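Local structure of mandelate racemase/muconate lactonizing enzyme (Polaromonas sp., 2OG9) at residues I49-I54 against L365-Q370; G75-A80 against T375-Q380; A199-L204 against E231-V236. The protein belongs to the enolase superfamily and probably acts as a racemase or related enzyme, removing the proton alpha to a substrate carboxylate. All coordinates share one frame; numbering follows the deposited sequence.

Contact 1. Residues I49-I54 against L365-Q370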
# COMPACT_ATOMS: atom_id res chain seq x y z
N ILE A 49 6.05 39.86 21.27
CA ILE A 49 7.15 39.61 20.34
C ILE A 49 8.44 39.35 21.11
O ILE A 49 8.77 40.10 22.03
CB ILE A 49 7.40 40.85 19.43
CG1 ILE A 49 6.10 41.30 18.76
CG2 ILE A 49 8.46 40.51 18.40
CD1 ILE A 49 5.52 40.32 17.76
N LEU A 50 9.14 38.28 20.76
CA LEU A 50 10.41 37.98 21.42
C LEU A 50 11.54 38.37 20.48
O LEU A 50 11.72 37.76 19.43
CB LEU A 50 10.53 36.49 21.76
CG LEU A 50 11.93 36.07 22.23
CD1 LEU A 50 12.24 36.74 23.55
CD2 LEU A 50 12.00 34.55 22.37
N PHE A 51 12.30 39.40 20.85
CA PHE A 51 13.42 39.84 20.03
C PHE A 51 14.72 39.25 20.55
O PHE A 51 14.93 39.16 21.76
CB PHE A 51 13.54 41.37 20.04
CG PHE A 51 12.51 42.07 19.20
CD1 PHE A 51 12.54 41.96 17.81
CD2 PHE A 51 11.51 42.84 19.80
CE1 PHE A 51 11.58 42.61 17.03
CE2 PHE A 51 10.55 43.50 19.02
CZ PHE A 51 10.59 43.38 17.63
N ALA A 52 15.58 38.82 19.63
CA ALA A 52 16.88 38.28 19.99
C ALA A 52 17.92 39.07 19.20
O ALA A 52 17.78 39.26 17.99
CB ALA A 52 16.97 36.80 19.63
N GLU A 53 18.94 39.54 19.91
CA GLU A 53 20.03 40.29 19.30
C GLU A 53 21.29 39.50 19.59
O GLU A 53 21.52 39.06 20.72
CB GLU A 53 20.13 41.69 19.92
CG GLU A 53 18.97 42.60 19.57
CD GLU A 53 18.94 43.85 20.44
OE1 GLU A 53 18.23 43.86 21.47
OE2 GLU A 53 19.65 44.82 20.10
N ILE A 54 22.10 39.30 18.56
CA ILE A 54 23.34 38.55 18.68
C ILE A 54 24.49 39.35 18.08
O ILE A 54 24.36 39.93 17.00
CB ILE A 54 23.23 37.19 17.94
CG1 ILE A 54 22.14 36.33 18.58
CG2 ILE A 54 24.56 36.45 18.00
CD1 ILE A 54 21.91 35.00 17.87
N LEU A 365 15.91 44.84 8.90
CA LEU A 365 15.12 45.37 10.00
C LEU A 365 15.96 45.86 11.17
O LEU A 365 16.98 45.26 11.51
CB LEU A 365 14.15 44.29 10.52
CG LEU A 365 13.14 43.66 9.57
CD1 LEU A 365 12.49 42.47 10.27
CD2 LEU A 365 12.09 44.68 9.14
N THR A 366 15.51 46.96 11.78
CA THR A 366 16.15 47.53 12.96
C THR A 366 15.00 47.93 13.88
O THR A 366 13.94 48.34 13.41
CB THR A 366 17.01 48.77 12.64
OG1 THR A 366 16.23 49.74 11.93
CG2 THR A 366 18.23 48.38 11.80
N LEU A 367 15.20 47.79 15.19
CA LEU A 367 14.16 48.10 16.16
C LEU A 367 13.86 49.59 16.27
O LEU A 367 14.77 50.41 16.38
CB LEU A 367 14.55 47.57 17.53
CG LEU A 367 14.86 46.07 17.56
CD1 LEU A 367 15.35 45.67 18.95
CD2 LEU A 367 13.60 45.30 17.19
N SER A 368 12.57 49.93 16.26
CA SER A 368 12.16 51.32 16.37
C SER A 368 12.30 51.78 17.82
O SER A 368 12.52 50.97 18.72
CB SER A 368 10.70 51.47 15.94
OG SER A 368 9.82 50.91 16.90
N GLY A 369 12.17 53.08 18.04
CA GLY A 369 12.28 53.61 19.39
C GLY A 369 11.10 53.19 20.25
O GLY A 369 11.19 53.22 21.48
N GLN A 370 10.00 52.81 19.62
CA GLN A 370 8.79 52.38 20.33
C GLN A 370 8.95 51.05 21.05
O GLN A 370 8.26 50.80 22.04
CB GLN A 370 7.62 52.28 19.35
CG GLN A 370 6.80 53.54 19.22
CD GLN A 370 5.83 53.74 20.37
OE1 GLN A 370 6.21 53.65 21.54
NE2 GLN A 370 4.57 54.01 20.05
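Leu367 sets its CD2 methyl on one face of the Phe51 ring, and this single placement makes most of the contact. Leu367 CD2 lies 3.5 Å from the centroid of the Phe51 ring, 18° off the normal, a CH-pi contact shifted from the centre toward the rim. Its closest ring atom shows the direction of the shift: Leu367 CD2 is 3.4 Å from Phe51 CE1. Backbone takes no part, since the CA atoms of Phe51 and Leu367 stay 9.2 Å apart and the two side chains run alongside one another, pointing opposite ways, and bridge that distance. With CG anti to its carbonyl carbon (chi1 -56°), Leu367 reaches toward the strand, and its branch point separates two jobs: CD2 goes to the ring, while Leu367 CD1 comes to 4.2 Å from Glu53 OE1. Phe51 is also packed from behind, where Ile49 CG2 stands 3.6 Å above the opposite face of the Phe51 ring, so the ring sits between two methyl groups.

Strand 46-56 belongs to the antiparallel sheet of the N-terminal capping domain, between strands 61-69 and 15-26. Segment 365-370 is the loop that follows strand 354-356 and leads into helix 370-374. At the end of that loop Ser368 OG takes a weak capping bond from Gln370 N, 3.3 Å long. Leu343 and Phe344, from another loop, also lean on Phe51.

The chemistry is almost wholly apolar. Leu367 covers part of the ring face, and its other methyl only brushes the Glu53 carboxylate, whose OE1 is engaged in a salt bridge with Arg19. The loop is therefore held to the sheet here by dispersion and shape, and the acidic end beside it finds its electrostatic mate within the sheet.

Contact 2. Residues G75-A80 against T375-Q380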
# COMPACT_ATOMS: atom_id res chain seq x y z
N GLY A 75 6.38 32.43 28.42
CA GLY A 75 7.07 31.16 28.32
C GLY A 75 8.24 31.20 27.35
O GLY A 75 9.31 30.66 27.64
N GLN A 76 8.04 31.84 26.20
CA GLN A 76 9.10 31.95 25.20
C GLN A 76 10.29 32.73 25.76
O GLN A 76 11.44 32.33 25.59
CB GLN A 76 8.61 32.66 23.94
CG GLN A 76 7.61 31.88 23.10
CD GLN A 76 7.33 32.57 21.77
OE1 GLN A 76 7.74 33.71 21.56
NE2 GLN A 76 6.63 31.89 20.87
N PHE A 77 10.01 33.85 26.41
CA PHE A 77 11.07 34.67 26.97
C PHE A 77 11.86 33.91 28.03
O PHE A 77 13.08 33.89 28.00
CB PHE A 77 10.52 35.95 27.60
CG PHE A 77 11.58 36.78 28.29
CD1 PHE A 77 12.45 37.57 27.55
CD2 PHE A 77 11.74 36.71 29.67
CE1 PHE A 77 13.48 38.28 28.17
CE2 PHE A 77 12.77 37.42 30.31
CZ PHE A 77 13.63 38.20 29.56
N ALA A 78 11.14 33.31 28.97
CA ALA A 78 11.76 32.57 30.06
C ALA A 78 12.69 31.49 29.53
O ALA A 78 13.80 31.33 30.04
CB ALA A 78 10.69 31.95 30.95
N HIS A 79 12.25 30.75 28.52
CA HIS A 79 13.10 29.70 27.96
C HIS A 79 14.29 30.30 27.22
O HIS A 79 15.43 29.83 27.37
CB HIS A 79 12.29 28.80 27.01
CG HIS A 79 12.97 27.50 26.72
ND1 HIS A 79 13.12 26.51 27.66
CD2 HIS A 79 13.58 27.05 25.59
CE1 HIS A 79 13.79 25.50 27.13
NE2 HIS A 79 14.09 25.80 25.88
N ALA A 80 14.04 31.34 26.43
CA ALA A 80 15.10 32.00 25.69
C ALA A 80 16.20 32.47 26.65
O ALA A 80 17.39 32.31 26.38
CB ALA A 80 14.54 33.20 24.91
N THR A 375 8.58 47.07 25.93
CA THR A 375 9.32 45.94 26.47
C THR A 375 9.00 45.72 27.95
O THR A 375 9.20 46.61 28.78
CB THR A 375 10.83 46.17 26.30
OG1 THR A 375 11.12 46.37 24.91
CG2 THR A 375 11.61 44.96 26.80
N ARG A 376 8.49 44.54 28.27
CA ARG A 376 8.13 44.22 29.65
C ARG A 376 9.18 43.35 30.33
O ARG A 376 9.23 43.28 31.56
CB ARG A 376 6.77 43.53 29.69
CG ARG A 376 5.64 44.41 29.18
CD ARG A 376 4.28 43.73 29.30
NE ARG A 376 3.25 44.50 28.61
CZ ARG A 376 2.01 44.07 28.42
NH1 ARG A 376 1.64 42.88 28.86
NH2 ARG A 376 1.14 44.83 27.76
N GLU A 377 10.02 42.70 29.53
CA GLU A 377 11.07 41.84 30.06
C GLU A 377 12.27 41.86 29.13
O GLU A 377 12.11 42.02 27.91
CB GLU A 377 10.59 40.38 30.17
CG GLU A 377 9.52 40.12 31.22
CD GLU A 377 9.31 38.63 31.46
OE1 GLU A 377 8.68 37.95 30.61
OE2 GLU A 377 9.77 38.13 32.51
N GLU A 378 13.46 41.72 29.70
CA GLU A 378 14.67 41.67 28.90
C GLU A 378 15.82 41.12 29.72
O GLU A 378 15.83 41.20 30.95
CB GLU A 378 15.04 43.05 28.34
CG GLU A 378 15.44 44.09 29.36
CD GLU A 378 16.09 45.30 28.70
OE1 GLU A 378 17.25 45.17 28.25
OE2 GLU A 378 15.43 46.36 28.62
N ALA A 379 16.80 40.55 29.03
CA ALA A 379 17.96 39.97 29.68
C ALA A 379 19.07 39.90 28.65
O ALA A 379 18.83 39.94 27.45
CB ALA A 379 17.63 38.58 30.18
N GLN A 380 20.30 39.80 29.14
CA GLN A 380 21.44 39.70 28.26
C GLN A 380 22.55 38.89 28.92
O GLN A 380 22.58 38.76 30.14
CB GLN A 380 21.94 41.09 27.86
CG GLN A 380 22.08 42.07 29.01
CD GLN A 380 22.46 43.46 28.52
OE1 GLN A 380 23.58 43.67 28.04
NE2 GLN A 380 21.54 44.40 28.63
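Phe77 leans from helix 73-83 onto Glu377, joining a helix of the N-terminal capping domain to strand 375-382, the last strand of its antiparallel sheet within this chain. The axes of the two segments run nearly parallel, 14° apart. A chi1 of 175°, which sets CG opposite the backbone N, turns the Phe77 ring toward the strand. Starting at the root, Phe77 CB lies 4.1 Å from Glu377 OE1. The same oxygen comes closer to the ring: Glu377 OE1 is 3.4 Å from Phe77 CD2, with the carboxylate and ring planes turned 43° apart. Farther out, Phe77 CE2 is 3.7 Å from Glu377 CB, which sits over the centre of one face in a CH-pi contact. On the other flank Phe77 CE1 approaches Glu378 CA at 3.7 Å. An alanine here would lack the ring, and Glu377 CB would probably lose its aromatic cover while a gap opened between helix and strand. At the tip backbone atoms come in: Phe77 CZ is 3.5 Å from Glu378 N, and Ala379 N lies at the ring edge in its plane. Next to them Ala379 CB is 4.1 Å from Phe77 CZ.

Contact 3. Residues A199-L204 against E231-V236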
# COMPACT_ATOMS: atom_id res chain seq x y z
N ALA A 199 -21.02 39.46 -2.75
CA ALA A 199 -21.04 40.92 -2.75
C ALA A 199 -19.66 41.50 -3.07
O ALA A 199 -19.55 42.47 -3.83
CB ALA A 199 -21.52 41.44 -1.40
N VAL A 200 -18.62 40.92 -2.47
CA VAL A 200 -17.26 41.38 -2.70
C VAL A 200 -16.86 41.11 -4.15
O VAL A 200 -16.30 41.98 -4.82
CB VAL A 200 -16.26 40.67 -1.76
CG1 VAL A 200 -14.84 41.09 -2.09
CG2 VAL A 200 -16.58 41.02 -0.32
N ARG A 201 -17.16 39.91 -4.63
CA ARG A 201 -16.82 39.54 -6.00
C ARG A 201 -17.48 40.46 -7.03
O ARG A 201 -16.85 40.86 -8.00
CB ARG A 201 -17.22 38.08 -6.27
CG ARG A 201 -17.24 37.69 -7.75
CD ARG A 201 -15.92 37.99 -8.45
NE ARG A 201 -14.80 37.19 -7.94
CZ ARG A 201 -14.67 35.88 -8.12
NH1 ARG A 201 -15.58 35.21 -8.81
NH2 ARG A 201 -13.61 35.25 -7.63
N LYS A 202 -18.75 40.79 -6.81
CA LYS A 202 -19.46 41.66 -7.75
C LYS A 202 -18.89 43.07 -7.74
O LYS A 202 -18.84 43.74 -8.77
CB LYS A 202 -20.95 41.71 -7.43
CG LYS A 202 -21.75 42.53 -8.45
CD LYS A 202 -23.23 42.59 -8.13
CE LYS A 202 -23.97 43.44 -9.16
NZ LYS A 202 -25.43 43.56 -8.87
N HIS A 203 -18.44 43.51 -6.57
CA HIS A 203 -17.88 44.85 -6.42
C HIS A 203 -16.50 45.01 -7.07
O HIS A 203 -16.29 45.91 -7.88
CB HIS A 203 -17.78 45.21 -4.94
CG HIS A 203 -17.34 46.62 -4.69
ND1 HIS A 203 -18.01 47.71 -5.21
CD2 HIS A 203 -16.31 47.13 -3.96
CE1 HIS A 203 -17.41 48.82 -4.82
NE2 HIS A 203 -16.38 48.49 -4.06
N LEU A 204 -15.57 44.13 -6.71
CA LEU A 204 -14.21 44.20 -7.24
C LEU A 204 -14.08 43.70 -8.67
O LEU A 204 -13.26 44.21 -9.44
CB LEU A 204 -13.26 43.40 -6.34
CG LEU A 204 -13.18 43.88 -4.89
CD1 LEU A 204 -12.22 42.99 -4.12
CD2 LEU A 204 -12.73 45.33 -4.85
N GLU A 231 -17.00 26.50 -5.25
CA GLU A 231 -16.37 26.05 -6.49
C GLU A 231 -16.51 27.01 -7.68
O GLU A 231 -15.52 27.32 -8.34
CB GLU A 231 -16.89 24.67 -6.90
CG GLU A 231 -16.30 23.49 -6.14
CD GLU A 231 -14.90 23.10 -6.62
OE1 GLU A 231 -13.95 23.89 -6.44
OE2 GLU A 231 -14.76 22.00 -7.18
N PRO A 232 -17.74 27.46 -7.98
CA PRO A 232 -17.94 28.38 -9.11
C PRO A 232 -17.21 29.71 -8.97
O PRO A 232 -16.88 30.35 -9.97
CB PRO A 232 -19.46 28.57 -9.13
CG PRO A 232 -19.97 27.30 -8.55
CD PRO A 232 -19.03 27.07 -7.39
N PHE A 233 -16.95 30.12 -7.73
CA PHE A 233 -16.27 31.38 -7.44
C PHE A 233 -14.83 31.47 -7.95
O PHE A 233 -14.32 32.57 -8.15
CB PHE A 233 -16.26 31.62 -5.93
CG PHE A 233 -17.55 32.16 -5.39
CD1 PHE A 233 -17.77 33.54 -5.32
CD2 PHE A 233 -18.55 31.30 -4.94
CE1 PHE A 233 -18.96 34.05 -4.82
CE2 PHE A 233 -19.75 31.80 -4.44
CZ PHE A 233 -19.96 33.18 -4.37
N ASN A 234 -14.19 30.32 -8.16
CA ASN A 234 -12.80 30.30 -8.63
C ASN A 234 -11.88 31.05 -7.67
O ASN A 234 -11.07 31.89 -8.09
CB ASN A 234 -12.68 30.92 -10.03
CG ASN A 234 -13.22 30.02 -11.11
OD1 ASN A 234 -12.97 28.81 -11.11
ND2 ASN A 234 -13.94 30.60 -12.06
N LEU A 235 -12.01 30.76 -6.39
CA LEU A 235 -11.18 31.40 -5.38
C LEU A 235 -9.75 30.90 -5.53
O LEU A 235 -9.52 29.81 -6.06
CB LEU A 235 -11.68 31.05 -3.98
CG LEU A 235 -13.11 31.44 -3.61
CD1 LEU A 235 -13.43 30.84 -2.24
CD2 LEU A 235 -13.25 32.96 -3.60
N VAL A 236 -8.78 31.69 -5.08
CA VAL A 236 -7.39 31.29 -5.16
C VAL A 236 -7.24 30.09 -4.24
O VAL A 236 -6.56 29.12 -4.57
CB VAL A 236 -6.45 32.42 -4.68
CG1 VAL A 236 -5.00 31.96 -4.74
CG2 VAL A 236 -6.65 33.66 -5.54
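Both terminal nitrogens of Arg201 donate to a single acceptor, the backbone oxygen of Phe233. Arg201 NH2 makes the shorter and straighter bond, 2.8 Å to Phe233 O with an N-H...O angle of 149°. Arg201 NH1 reaches the same Phe233 O at 3.0 Å and 139°. The oxygen lies close to the guanidinium plane, between the two N-H groups, and the two bonds to one atom limit how far the guanidinium can turn out of that plane. The side chain gets there by leaving the helix with CG anti to the backbone N and then folding at chi2 and chi3, both near +60°, instead of running out straight. Asn234 O also lies near that plane, but at 4.2 Å from Arg201 NH2 it is only a neighbour.

This is the TIM-barrel domain: helix 190-204 precedes strand 210-213, and the gripped carbonyl belongs to the last residue of the short 3-10 segment 231-233, so the bonds tie the end of helix 190-204 to the loop between helix 220-230 and strand 238-239. Outside the polar grip, the nearest side-chain approach is Phe233 CD1 to Arg201 NH1, 4.4 Å, and the ring rests on Val197 and Thr198 of the same helix. Leu210 packs against both Arg201 and Leu235, while Arg225 of a neighbouring subunit donates to Leu235 O.

Contacts 1 and 2 are neighbours at the capping domain, with centres 13 Å apart, and both reach its antiparallel sheet. Leu50 joins them: its side chain packs on Gln76, Phe77 and Ala80 of helix 73-83. Along the chain their segments alternate, 49-54, 75-80, 365-370 and 375-380, so the C-terminal end of the chain returns to the domain begun at the N-terminus. Contact 3 falls between these early and late segments, on the barrel, with its centre 39 Å from that of contact 1 and 44 Å from that of contact 2, across the centre of the chain. The barrel domain is thus inserted between the two parts of the capping domain.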